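Local structure of putative cell adhesion protein (Bacteroides fragilis, 4H40) at residues D53-L59 against S73-R79; R118-P122 against Y139-D145; L89-E93 against S104-L108; A154-T158 against V169-Y173. The protein is a putative fimbrillin-like adhesion protein, probably a subunit of the pili that the human gut bacterium Bacteroides fragilis builds for cell adhesion. All coordinates share one frame; numbering follows the deposited sequence.

Overall arrangement
Four local closures, taken in series along the chain, illustrate how a fimbrillin-like beta domain is assembled. Interaction 1 comes first, pairing 53-59 with 73-79 as a beta hairpin around 13 intervening residues. Interaction 3 then folds the loop 104-108 back onto 89-93, interaction 2 closes 16 residues of loop between 118-122 and 139-145, and interaction 4 brings 154-158 opposite 169-173. None nests in or crosses another. Their ties are lateral: Arg58 N reaches Leu120 O, joining interactions 1 and 2; Leu77 N reaches Tyr90 O, joining 1 and 3; and Leu59 packs on Leu172, linking 1 to 4. Interaction 2 lies nearest the centre of the folded chain.

Interaction 1: residues D53-L59 against S73-R79; sequences DGSTIRL and SKAYLVR
Asp53 meets Arg79 in a salt bridge at the open end of this beta hairpin. Asp53 OD1 takes Arg79 NH1 at 2.8 Å from the syn side but tilted out of the carboxylate plane, with carboxylate and guanidinium turned 55° apart, while OD2 accepts from the backbone N of Asn80. Gly54 follows, its CA over one face of the same guanidinium. With phi at 93° it gives the chain a G1 beta bulge: Gly54 N bonds Val78 O at 2.8 Å, and Val78 N bonds Ser55 O at 2.9 Å, two residues facing one. Regular antiparallel pairing starts with Thr56, opposite Leu77 in a non-hydrogen-bonded pair; its hydroxyl is engaged by Gly98 and Ala123. Ile57 and Tyr76 form a hydrogen-bonded pair, with Tyr76 N 2.8 Å from Ile57 O, and Ile57 CG1 rests 3.9 Å from Tyr76 CB. Arg58 bends at chi3 (-54°), which swings NH1 back to Ser73 OG at 3.0 Å, in the guanidinium plane; NE and NH2 are held by the carbonyls of Lys124 and Ala123. Leu59 N closes on Lys74 O at 2.7 Å, and its CD2 approaches the Tyr76 ring obliquely at CE1. Strand 113-121 flanks the hairpin beside 56-62 and strand 88-94 beside 74-79, while Leu108 touches Leu59 and Tyr76.

Interaction 2: residues R118-P122 against Y139-D145; sequences RILSP and YLLATDD
Arg118 lays its guanidinium across the methyl of Thr143, with CG2 over the centre of one face and 3.8 Å from CZ. The other branch of Thr143 works on the backbone: chi1 of -61° sets OG1 beside its own N, and Thr143 OG1 accepts from Ile119 N at 2.8 Å in a fairly straight bond (160°). Thr143 N returns a bond to Ile119 O at 3.1 Å, so a side-chain hydroxyl stands where a strand would normally offer its carbonyl. Beyond it the pairing becomes ordinary antiparallel sheet. Leu120 faces Ala142 in a non-hydrogen-bonded pair, and its CD2 touches Ala142 CB at 3.9 Å and Leu140 CD2 at 4.0 Å. Ser121 and Leu141 make the next, hydrogen-bonded pair, with Ser121 N 2.7 Å from Leu141 O and Leu141 N 2.8 Å from Ser121 O. A cis peptide before Pro122 then ends the strand, the ring's CD resting 3.5 Å from Tyr139 O. At the other end Arg118 points NH2 at the Asp145 carboxylate in a salt bridge whose exact geometry is doubtful. Trp221 adds a cation-pi contact to the guanidinium, Met152 N donates to Asp145 OD1, and Ser121 OG bonds Thr56 O. Chemically, one short ladder of two strands is prolonged by a threonine acting as backbone substitute, and the buried arginine charge is probably balanced by Asp145, whose exact placing is unsure, and further stabilised by the Trp221 ring.

Interaction 3: residues L89-E93 against S104-L108; sequences LYPCE and SSTPL
Ser105 and Pro91 carry this surface contact, in which an irregular loop is hung on a strand by a hydroxyl. The serine holds OG opposite its own N (chi1 -153°), which carries the oxygen out to Pro91 O, where Ser105 OG donates a hydrogen bond of 2.9 Å. It comes in at a C=O...donor angle of 125°, somewhat tilted from the carbonyl plane. Ser105 CA adds a CH...O contact to Pro91 O at 3.4 Å, so one carbonyl receives both the hydroxyl and the alpha carbon. The pyrrolidine ring of Pro91 packs against the loop: CD lies 3.4 Å from Ser105 OG, CB touches Thr106 O at 3.4 Å, and CG faces Pro107. Further along, chi1 of -71° puts Glu93 CG beside its own backbone N and 3.5 Å from Ser104 OG, which itself hydrogen-bonds Ser102 OG. The bend at chi2 then turns the carboxylate, whose OE2 makes a long, weak ion pair with Lys74; the same lysine bonds Thr106 O, spanning loop and strand. The chemistry is thus lopsided: proline offers an acceptor and an apolar ring but no N-H, and the loop answers with a serine hydroxyl rather than with strand pairing.

Interaction 4: residues A154-T158 against V169-Y173; sequences AVTIT and VQTLY
Ile157 and Gln170 mark one of the closest backbone approaches here, yet their CA atoms are still 7.2 Å apart. The strands run almost exactly antiparallel, at 177°, with axes 8.9 Å apart at their nearest, too far for backbone-to-backbone pairing. Each belongs to a different ladder: 154-157 bonds to strand 113-121, and 169-173 to strand 14-19. The gap is spanned by the Gln170 side chain. CG lies anti to the backbone N (chi1 -157°) and the chain stays extended beyond it, delivering the amide to the edge of the facing strand. There Gln170 NE2 donates to Thr156 O at 2.8 Å, from above the carbonyl plane, while Thr158 N donates to Gln170 OE1 at 3.2 Å in a nearly straight bond (167°) that uses a lone pair in the carbonyl plane. The Thr158 hydroxyl adds a weak bond to the same OE1. Both ends of the amide are therefore engaged, a pattern consistent with its modelled orientation, and Ile157 CG1 packs against it 3.8 Å from Gln170 NE2. Next along, Val155 slides past the glutamine, and Val155 CG1 meets Leu172 CD1 at 3.7 Å, the two side chains crossing at about a right angle. Phe117 of strand 113-121 touches both, and Ile16 of strand 14-19 lies on Ile157. In effect the amide stands in for the N-H and C=O that one residue of a neighbouring strand would present, meeting Thr156 O and Thr158 N on the two sides of Ile157, and so links two ladders by side-chain chemistry.

Interaction 1: residues D53-L59 against S73-R79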
# COMPACT_ATOMS: atom_id res chain seq x y z
N ASP B 53 -9.81 -16.06 29.14
CA ASP B 53 -10.50 -16.06 30.42
C ASP B 53 -11.68 -15.08 30.39
O ASP B 53 -11.50 -13.94 29.95
CB ASP B 53 -9.49 -15.70 31.53
CG ASP B 53 -9.98 -15.94 32.94
OD1 ASP B 53 -10.72 -15.09 33.47
OD2 ASP B 53 -9.56 -16.95 33.54
N GLY B 54 -12.86 -15.55 30.79
CA GLY B 54 -14.08 -14.74 30.83
C GLY B 54 -14.93 -14.81 29.58
O GLY B 54 -16.06 -14.31 29.57
N SER B 55 -14.40 -15.42 28.51
CA SER B 55 -15.13 -15.61 27.26
C SER B 55 -16.15 -16.72 27.43
O SER B 55 -16.07 -17.50 28.39
CB SER B 55 -14.18 -15.91 26.10
OG SER B 55 -13.61 -17.20 26.18
N THR B 56 -17.15 -16.77 26.54
CA THR B 56 -18.18 -17.80 26.62
C THR B 56 -18.16 -18.64 25.37
O THR B 56 -17.76 -18.14 24.31
CB THR B 56 -19.59 -17.20 26.85
OG1 THR B 56 -19.94 -16.35 25.75
CG2 THR B 56 -19.72 -16.47 28.17
N ILE B 57 -18.57 -19.91 25.50
CA ILE B 57 -18.70 -20.81 24.36
C ILE B 57 -20.10 -21.39 24.39
O ILE B 57 -20.62 -21.63 25.47
CB ILE B 57 -17.60 -21.93 24.26
CG1 ILE B 57 -17.72 -23.01 25.32
CG2 ILE B 57 -16.18 -21.40 24.20
CD1 ILE B 57 -18.09 -24.31 24.74
N ARG B 58 -20.71 -21.58 23.22
CA ARG B 58 -21.99 -22.26 23.06
C ARG B 58 -21.78 -23.63 22.44
O ARG B 58 -21.17 -23.76 21.38
CB ARG B 58 -23.00 -21.47 22.20
CG ARG B 58 -24.24 -22.31 21.82
CD ARG B 58 -25.36 -21.53 21.18
NE ARG B 58 -25.77 -20.40 22.00
CZ ARG B 58 -26.69 -20.44 22.96
NH1 ARG B 58 -27.34 -21.56 23.22
NH2 ARG B 58 -26.98 -19.35 23.66
N LEU B 59 -22.32 -24.65 23.08
CA LEU B 59 -22.27 -26.00 22.57
C LEU B 59 -23.60 -26.24 21.85
O LEU B 59 -24.64 -26.14 22.49
CB LEU B 59 -22.04 -26.95 23.75
CG LEU B 59 -21.62 -28.39 23.48
CD1 LEU B 59 -20.21 -28.46 22.95
CD2 LEU B 59 -21.65 -29.17 24.76
N SER B 73 -28.83 -27.47 23.87
CA SER B 73 -28.06 -26.25 23.66
C SER B 73 -27.58 -25.75 25.03
O SER B 73 -28.39 -25.60 25.95
CB SER B 73 -28.90 -25.21 22.92
OG SER B 73 -28.07 -24.31 22.22
N LYS B 74 -26.24 -25.56 25.19
CA LYS B 74 -25.64 -25.15 26.47
C LYS B 74 -24.54 -24.12 26.27
O LYS B 74 -23.76 -24.22 25.33
CB LYS B 74 -25.07 -26.38 27.22
CG LYS B 74 -24.75 -26.15 28.71
CD LYS B 74 -25.91 -26.46 29.63
CE LYS B 74 -26.45 -25.22 30.28
NZ LYS B 74 -27.56 -25.53 31.21
N ALA B 75 -24.45 -23.16 27.21
CA ALA B 75 -23.45 -22.10 27.25
C ALA B 75 -22.48 -22.32 28.41
O ALA B 75 -22.89 -22.78 29.48
CB ALA B 75 -24.13 -20.76 27.37
N TYR B 76 -21.19 -21.99 28.20
CA TYR B 76 -20.17 -22.17 29.24
C TYR B 76 -19.32 -20.94 29.43
O TYR B 76 -19.13 -20.19 28.48
CB TYR B 76 -19.26 -23.36 28.90
CG TYR B 76 -19.96 -24.69 28.96
CD1 TYR B 76 -20.64 -25.20 27.85
CD2 TYR B 76 -19.93 -25.46 30.12
CE1 TYR B 76 -21.30 -26.43 27.90
CE2 TYR B 76 -20.60 -26.69 30.18
CZ TYR B 76 -21.27 -27.17 29.07
OH TYR B 76 -21.89 -28.40 29.08
N LEU B 77 -18.81 -20.72 30.66
CA LEU B 77 -17.91 -19.61 30.98
C LEU B 77 -16.50 -20.16 31.11
O LEU B 77 -16.29 -21.21 31.72
CB LEU B 77 -18.35 -18.85 32.24
CG LEU B 77 -17.48 -17.64 32.64
CD1 LEU B 77 -17.68 -16.47 31.71
CD2 LEU B 77 -17.76 -17.22 34.04
N VAL B 78 -15.54 -19.49 30.47
CA VAL B 78 -14.14 -19.91 30.46
C VAL B 78 -13.41 -19.25 31.63
O VAL B 78 -13.53 -18.04 31.84
CB VAL B 78 -13.44 -19.59 29.10
CG1 VAL B 78 -11.96 -19.99 29.10
CG2 VAL B 78 -14.17 -20.23 27.92
N ARG B 79 -12.65 -20.06 32.38
CA ARG B 79 -11.78 -19.62 33.46
C ARG B 79 -10.51 -20.45 33.37
O ARG B 79 -10.54 -21.68 33.52
CB ARG B 79 -12.42 -19.71 34.87
CG ARG B 79 -13.55 -18.72 35.17
CD ARG B 79 -13.18 -17.25 35.12
NE ARG B 79 -14.39 -16.42 35.11
CZ ARG B 79 -14.43 -15.13 34.79
NH1 ARG B 79 -13.32 -14.49 34.44
NH2 ARG B 79 -15.58 -14.47 34.80

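Interaction 2: residues R118-P122 against Y139-D145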
# COMPACT_ATOMS: atom_id res chain seq x y z
N ARG B 118 -21.22 -28.53 17.34
CA ARG B 118 -20.54 -27.33 16.85
C ARG B 118 -20.36 -26.38 18.02
O ARG B 118 -21.08 -26.47 19.02
CB ARG B 118 -21.31 -26.66 15.70
CG ARG B 118 -21.54 -27.57 14.51
CD ARG B 118 -21.74 -26.78 13.25
NE ARG B 118 -21.09 -27.48 12.15
CZ ARG B 118 -20.24 -26.93 11.29
NH1 ARG B 118 -19.97 -25.64 11.35
NH2 ARG B 118 -19.67 -27.66 10.36
N ILE B 119 -19.37 -25.48 17.90
CA ILE B 119 -19.04 -24.50 18.93
C ILE B 119 -19.06 -23.12 18.32
O ILE B 119 -18.67 -22.95 17.16
CB ILE B 119 -17.65 -24.75 19.62
CG1 ILE B 119 -17.24 -26.24 19.77
CG2 ILE B 119 -17.47 -23.93 20.92
CD1 ILE B 119 -18.05 -27.04 20.69
N LEU B 120 -19.46 -22.15 19.14
CA LEU B 120 -19.48 -20.72 18.85
C LEU B 120 -18.93 -19.99 20.06
O LEU B 120 -19.20 -20.39 21.19
CB LEU B 120 -20.91 -20.22 18.57
CG LEU B 120 -21.62 -20.80 17.38
CD1 LEU B 120 -23.08 -20.78 17.60
CD2 LEU B 120 -21.30 -20.05 16.10
N SER B 121 -18.18 -18.91 19.82
CA SER B 121 -17.66 -18.07 20.90
C SER B 121 -17.55 -16.64 20.39
O SER B 121 -16.87 -16.42 19.38
CB SER B 121 -16.32 -18.58 21.43
OG SER B 121 -15.90 -17.78 22.53
N PRO B 122 -18.30 -15.67 20.97
CA PRO B 122 -19.19 -15.75 22.15
C PRO B 122 -20.39 -16.70 21.98
O PRO B 122 -20.75 -17.04 20.86
CB PRO B 122 -19.68 -14.30 22.32
CG PRO B 122 -18.62 -13.47 21.67
CD PRO B 122 -18.21 -14.28 20.48
N TYR B 139 -15.96 -10.21 16.73
CA TYR B 139 -15.23 -11.45 16.46
C TYR B 139 -16.11 -12.61 16.79
O TYR B 139 -16.91 -12.51 17.71
CB TYR B 139 -13.92 -11.54 17.26
CG TYR B 139 -12.97 -10.41 17.00
CD1 TYR B 139 -12.35 -10.26 15.77
CD2 TYR B 139 -12.68 -9.47 17.99
CE1 TYR B 139 -11.47 -9.21 15.52
CE2 TYR B 139 -11.77 -8.43 17.77
CZ TYR B 139 -11.19 -8.29 16.52
OH TYR B 139 -10.35 -7.25 16.29
N LEU B 140 -15.99 -13.70 16.02
CA LEU B 140 -16.70 -14.94 16.26
C LEU B 140 -15.81 -16.11 15.95
O LEU B 140 -15.41 -16.33 14.81
CB LEU B 140 -18.05 -15.08 15.53
CG LEU B 140 -18.75 -16.42 15.78
CD1 LEU B 140 -19.66 -16.38 17.01
CD2 LEU B 140 -19.47 -16.90 14.55
N LEU B 141 -15.49 -16.85 17.01
CA LEU B 141 -14.74 -18.08 16.93
C LEU B 141 -15.75 -19.18 16.82
O LEU B 141 -16.78 -19.12 17.49
CB LEU B 141 -13.85 -18.28 18.16
CG LEU B 141 -12.68 -17.33 18.37
CD1 LEU B 141 -12.00 -17.66 19.66
CD2 LEU B 141 -11.65 -17.47 17.27
N ALA B 142 -15.51 -20.15 15.96
CA ALA B 142 -16.46 -21.24 15.77
C ALA B 142 -15.80 -22.44 15.10
O ALA B 142 -14.62 -22.41 14.74
CB ALA B 142 -17.61 -20.75 14.89
N THR B 143 -16.60 -23.49 14.94
CA THR B 143 -16.30 -24.72 14.22
C THR B 143 -16.14 -24.34 12.75
O THR B 143 -16.95 -23.57 12.22
CB THR B 143 -17.47 -25.70 14.45
OG1 THR B 143 -17.59 -25.99 15.85
CG2 THR B 143 -17.32 -26.99 13.68
N ASP B 144 -15.09 -24.82 12.09
CA ASP B 144 -14.87 -24.52 10.68
C ASP B 144 -14.62 -25.79 9.92
O ASP B 144 -13.65 -26.49 10.20
CB ASP B 144 -13.70 -23.55 10.51
CG ASP B 144 -13.86 -22.59 9.37
OD1 ASP B 144 -13.99 -23.05 8.22
OD2 ASP B 144 -13.82 -21.37 9.62
N ASP B 145 -15.49 -26.08 8.94
CA ASP B 145 -15.37 -27.30 8.14
C ASP B 145 -14.33 -27.15 7.03
O ASP B 145 -14.01 -28.14 6.36
CB ASP B 145 -16.74 -27.69 7.58
CG ASP B 145 -17.66 -28.41 8.56
OD1 ASP B 145 -17.21 -28.76 9.68
OD2 ASP B 145 -18.85 -28.66 8.19

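Interaction 3: residues L89-E93 against S104-L108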
# COMPACT_ATOMS: atom_id res chain seq x y z
N LEU B 89 -14.29 -25.09 31.87
CA LEU B 89 -15.60 -24.65 31.33
C LEU B 89 -16.74 -24.82 32.35
O LEU B 89 -17.05 -25.95 32.77
CB LEU B 89 -15.93 -25.40 30.03
CG LEU B 89 -14.93 -25.23 28.89
CD1 LEU B 89 -15.13 -26.27 27.81
CD2 LEU B 89 -15.02 -23.86 28.27
N TYR B 90 -17.35 -23.69 32.75
CA TYR B 90 -18.41 -23.67 33.76
C TYR B 90 -19.77 -23.37 33.16
O TYR B 90 -19.95 -22.32 32.56
CB TYR B 90 -18.10 -22.62 34.84
CG TYR B 90 -16.80 -22.88 35.57
CD1 TYR B 90 -15.60 -22.35 35.10
CD2 TYR B 90 -16.77 -23.63 36.74
CE1 TYR B 90 -14.40 -22.59 35.76
CE2 TYR B 90 -15.57 -23.88 37.41
CZ TYR B 90 -14.39 -23.35 36.92
OH TYR B 90 -13.21 -23.58 37.60
N PRO B 91 -20.77 -24.25 33.37
CA PRO B 91 -22.12 -23.97 32.83
C PRO B 91 -22.61 -22.59 33.27
O PRO B 91 -22.43 -22.20 34.43
CB PRO B 91 -22.98 -25.10 33.42
CG PRO B 91 -22.03 -26.20 33.68
CD PRO B 91 -20.74 -25.54 34.08
N CYS B 92 -23.17 -21.83 32.34
CA CYS B 92 -23.67 -20.50 32.63
C CYS B 92 -24.93 -20.20 31.81
O CYS B 92 -25.35 -21.02 30.99
CB CYS B 92 -22.58 -19.45 32.40
SG CYS B 92 -22.10 -19.22 30.67
N GLU B 93 -25.55 -19.05 32.08
CA GLU B 93 -26.72 -18.56 31.37
C GLU B 93 -26.32 -17.26 30.70
O GLU B 93 -25.67 -16.42 31.32
CB GLU B 93 -27.92 -18.38 32.31
CG GLU B 93 -28.51 -19.69 32.80
CD GLU B 93 -29.08 -20.63 31.75
OE1 GLU B 93 -29.67 -20.15 30.76
OE2 GLU B 93 -28.95 -21.86 31.94
N SER B 104 -26.37 -19.23 38.06
CA SER B 104 -26.81 -20.60 37.78
C SER B 104 -25.86 -21.41 36.86
O SER B 104 -25.53 -21.00 35.73
CB SER B 104 -28.24 -20.63 37.22
OG SER B 104 -28.53 -19.56 36.32
N SER B 105 -25.39 -22.54 37.41
CA SER B 105 -24.48 -23.49 36.79
C SER B 105 -25.17 -24.86 36.79
O SER B 105 -24.96 -25.69 37.69
CB SER B 105 -23.14 -23.51 37.54
OG SER B 105 -22.06 -23.91 36.71
N THR B 106 -26.03 -25.07 35.78
CA THR B 106 -26.83 -26.27 35.59
C THR B 106 -26.09 -27.17 34.58
O THR B 106 -25.93 -26.77 33.42
CB THR B 106 -28.27 -25.89 35.16
OG1 THR B 106 -28.83 -25.01 36.14
CG2 THR B 106 -29.18 -27.10 34.96
N PRO B 107 -25.62 -28.37 35.01
CA PRO B 107 -24.89 -29.24 34.06
C PRO B 107 -25.74 -29.78 32.92
O PRO B 107 -26.94 -30.00 33.10
CB PRO B 107 -24.36 -30.40 34.93
CG PRO B 107 -24.95 -30.24 36.25
CD PRO B 107 -25.72 -28.97 36.35
N LEU B 108 -25.11 -29.98 31.75
CA LEU B 108 -25.75 -30.55 30.57
C LEU B 108 -25.80 -32.06 30.70
O LEU B 108 -24.75 -32.71 30.76
CB LEU B 108 -25.03 -30.13 29.25
CG LEU B 108 -25.26 -30.98 27.97
CD1 LEU B 108 -26.64 -30.75 27.36
CD2 LEU B 108 -24.25 -30.66 26.95

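Interaction 4: residues A154-T158 against V169-Y173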
# COMPACT_ATOMS: atom_id res chain seq x y z
N ALA B 154 -18.28 -35.84 15.80
CA ALA B 154 -19.36 -36.60 16.38
C ALA B 154 -18.88 -37.20 17.69
O ALA B 154 -17.67 -37.43 17.88
CB ALA B 154 -19.84 -37.68 15.43
N VAL B 155 -19.82 -37.41 18.62
CA VAL B 155 -19.56 -38.01 19.93
C VAL B 155 -20.59 -39.10 20.18
O VAL B 155 -21.76 -38.92 19.84
CB VAL B 155 -19.52 -36.96 21.09
CG1 VAL B 155 -20.84 -36.18 21.22
CG2 VAL B 155 -19.12 -37.61 22.42
N THR B 156 -20.14 -40.23 20.72
CA THR B 156 -21.03 -41.32 21.09
C THR B 156 -21.08 -41.36 22.62
O THR B 156 -20.05 -41.48 23.27
CB THR B 156 -20.60 -42.65 20.46
OG1 THR B 156 -20.55 -42.48 19.04
CG2 THR B 156 -21.54 -43.79 20.81
N ILE B 157 -22.28 -41.21 23.17
CA ILE B 157 -22.50 -41.23 24.62
C ILE B 157 -22.99 -42.64 25.00
O ILE B 157 -23.94 -43.15 24.39
CB ILE B 157 -23.46 -40.09 25.06
CG1 ILE B 157 -22.90 -38.72 24.60
CG2 ILE B 157 -23.67 -40.11 26.58
CD1 ILE B 157 -23.86 -37.57 24.64
N THR B 158 -22.31 -43.27 25.97
CA THR B 158 -22.62 -44.63 26.44
C THR B 158 -23.35 -44.61 27.79
O THR B 158 -23.18 -43.67 28.57
CB THR B 158 -21.33 -45.46 26.53
OG1 THR B 158 -20.31 -44.70 27.19
CG2 THR B 158 -20.83 -45.92 25.16
N VAL B 169 -20.95 -40.21 34.01
CA VAL B 169 -20.50 -38.97 33.33
C VAL B 169 -19.62 -39.27 32.11
O VAL B 169 -19.03 -40.36 32.01
CB VAL B 169 -19.78 -37.95 34.27
CG1 VAL B 169 -20.56 -37.72 35.56
CG2 VAL B 169 -18.34 -38.35 34.56
N GLN B 170 -19.50 -38.30 31.20
CA GLN B 170 -18.66 -38.42 30.01
C GLN B 170 -17.94 -37.13 29.72
O GLN B 170 -18.51 -36.05 29.84
CB GLN B 170 -19.47 -38.87 28.78
CG GLN B 170 -18.61 -39.54 27.71
CD GLN B 170 -19.42 -40.32 26.72
OE1 GLN B 170 -20.04 -41.33 27.05
NE2 GLN B 170 -19.39 -39.89 25.48
N THR B 171 -16.66 -37.24 29.34
CA THR B 171 -15.82 -36.10 29.00
C THR B 171 -15.94 -35.86 27.49
O THR B 171 -15.72 -36.78 26.69
CB THR B 171 -14.37 -36.30 29.48
OG1 THR B 171 -14.37 -36.62 30.88
CG2 THR B 171 -13.50 -35.08 29.24
N LEU B 172 -16.33 -34.64 27.13
CA LEU B 172 -16.48 -34.20 25.75
C LEU B 172 -15.27 -33.36 25.37
O LEU B 172 -15.14 -32.22 25.80
CB LEU B 172 -17.79 -33.40 25.60
CG LEU B 172 -18.15 -32.91 24.20
CD1 LEU B 172 -18.82 -33.99 23.41
CD2 LEU B 172 -19.10 -31.75 24.29
N TYR B 173 -14.35 -33.94 24.59
CA TYR B 173 -13.14 -33.23 24.16
C TYR B 173 -13.49 -32.35 22.95
O TYR B 173 -13.87 -32.85 21.87
CB TYR B 173 -11.99 -34.21 23.88
CG TYR B 173 -11.44 -34.85 25.14
CD1 TYR B 173 -10.51 -34.18 25.94
CD2 TYR B 173 -11.85 -36.12 25.54
CE1 TYR B 173 -10.01 -34.76 27.11
CE2 TYR B 173 -11.35 -36.71 26.70
CZ TYR B 173 -10.43 -36.03 27.49
OH TYR B 173 -9.92 -36.60 28.64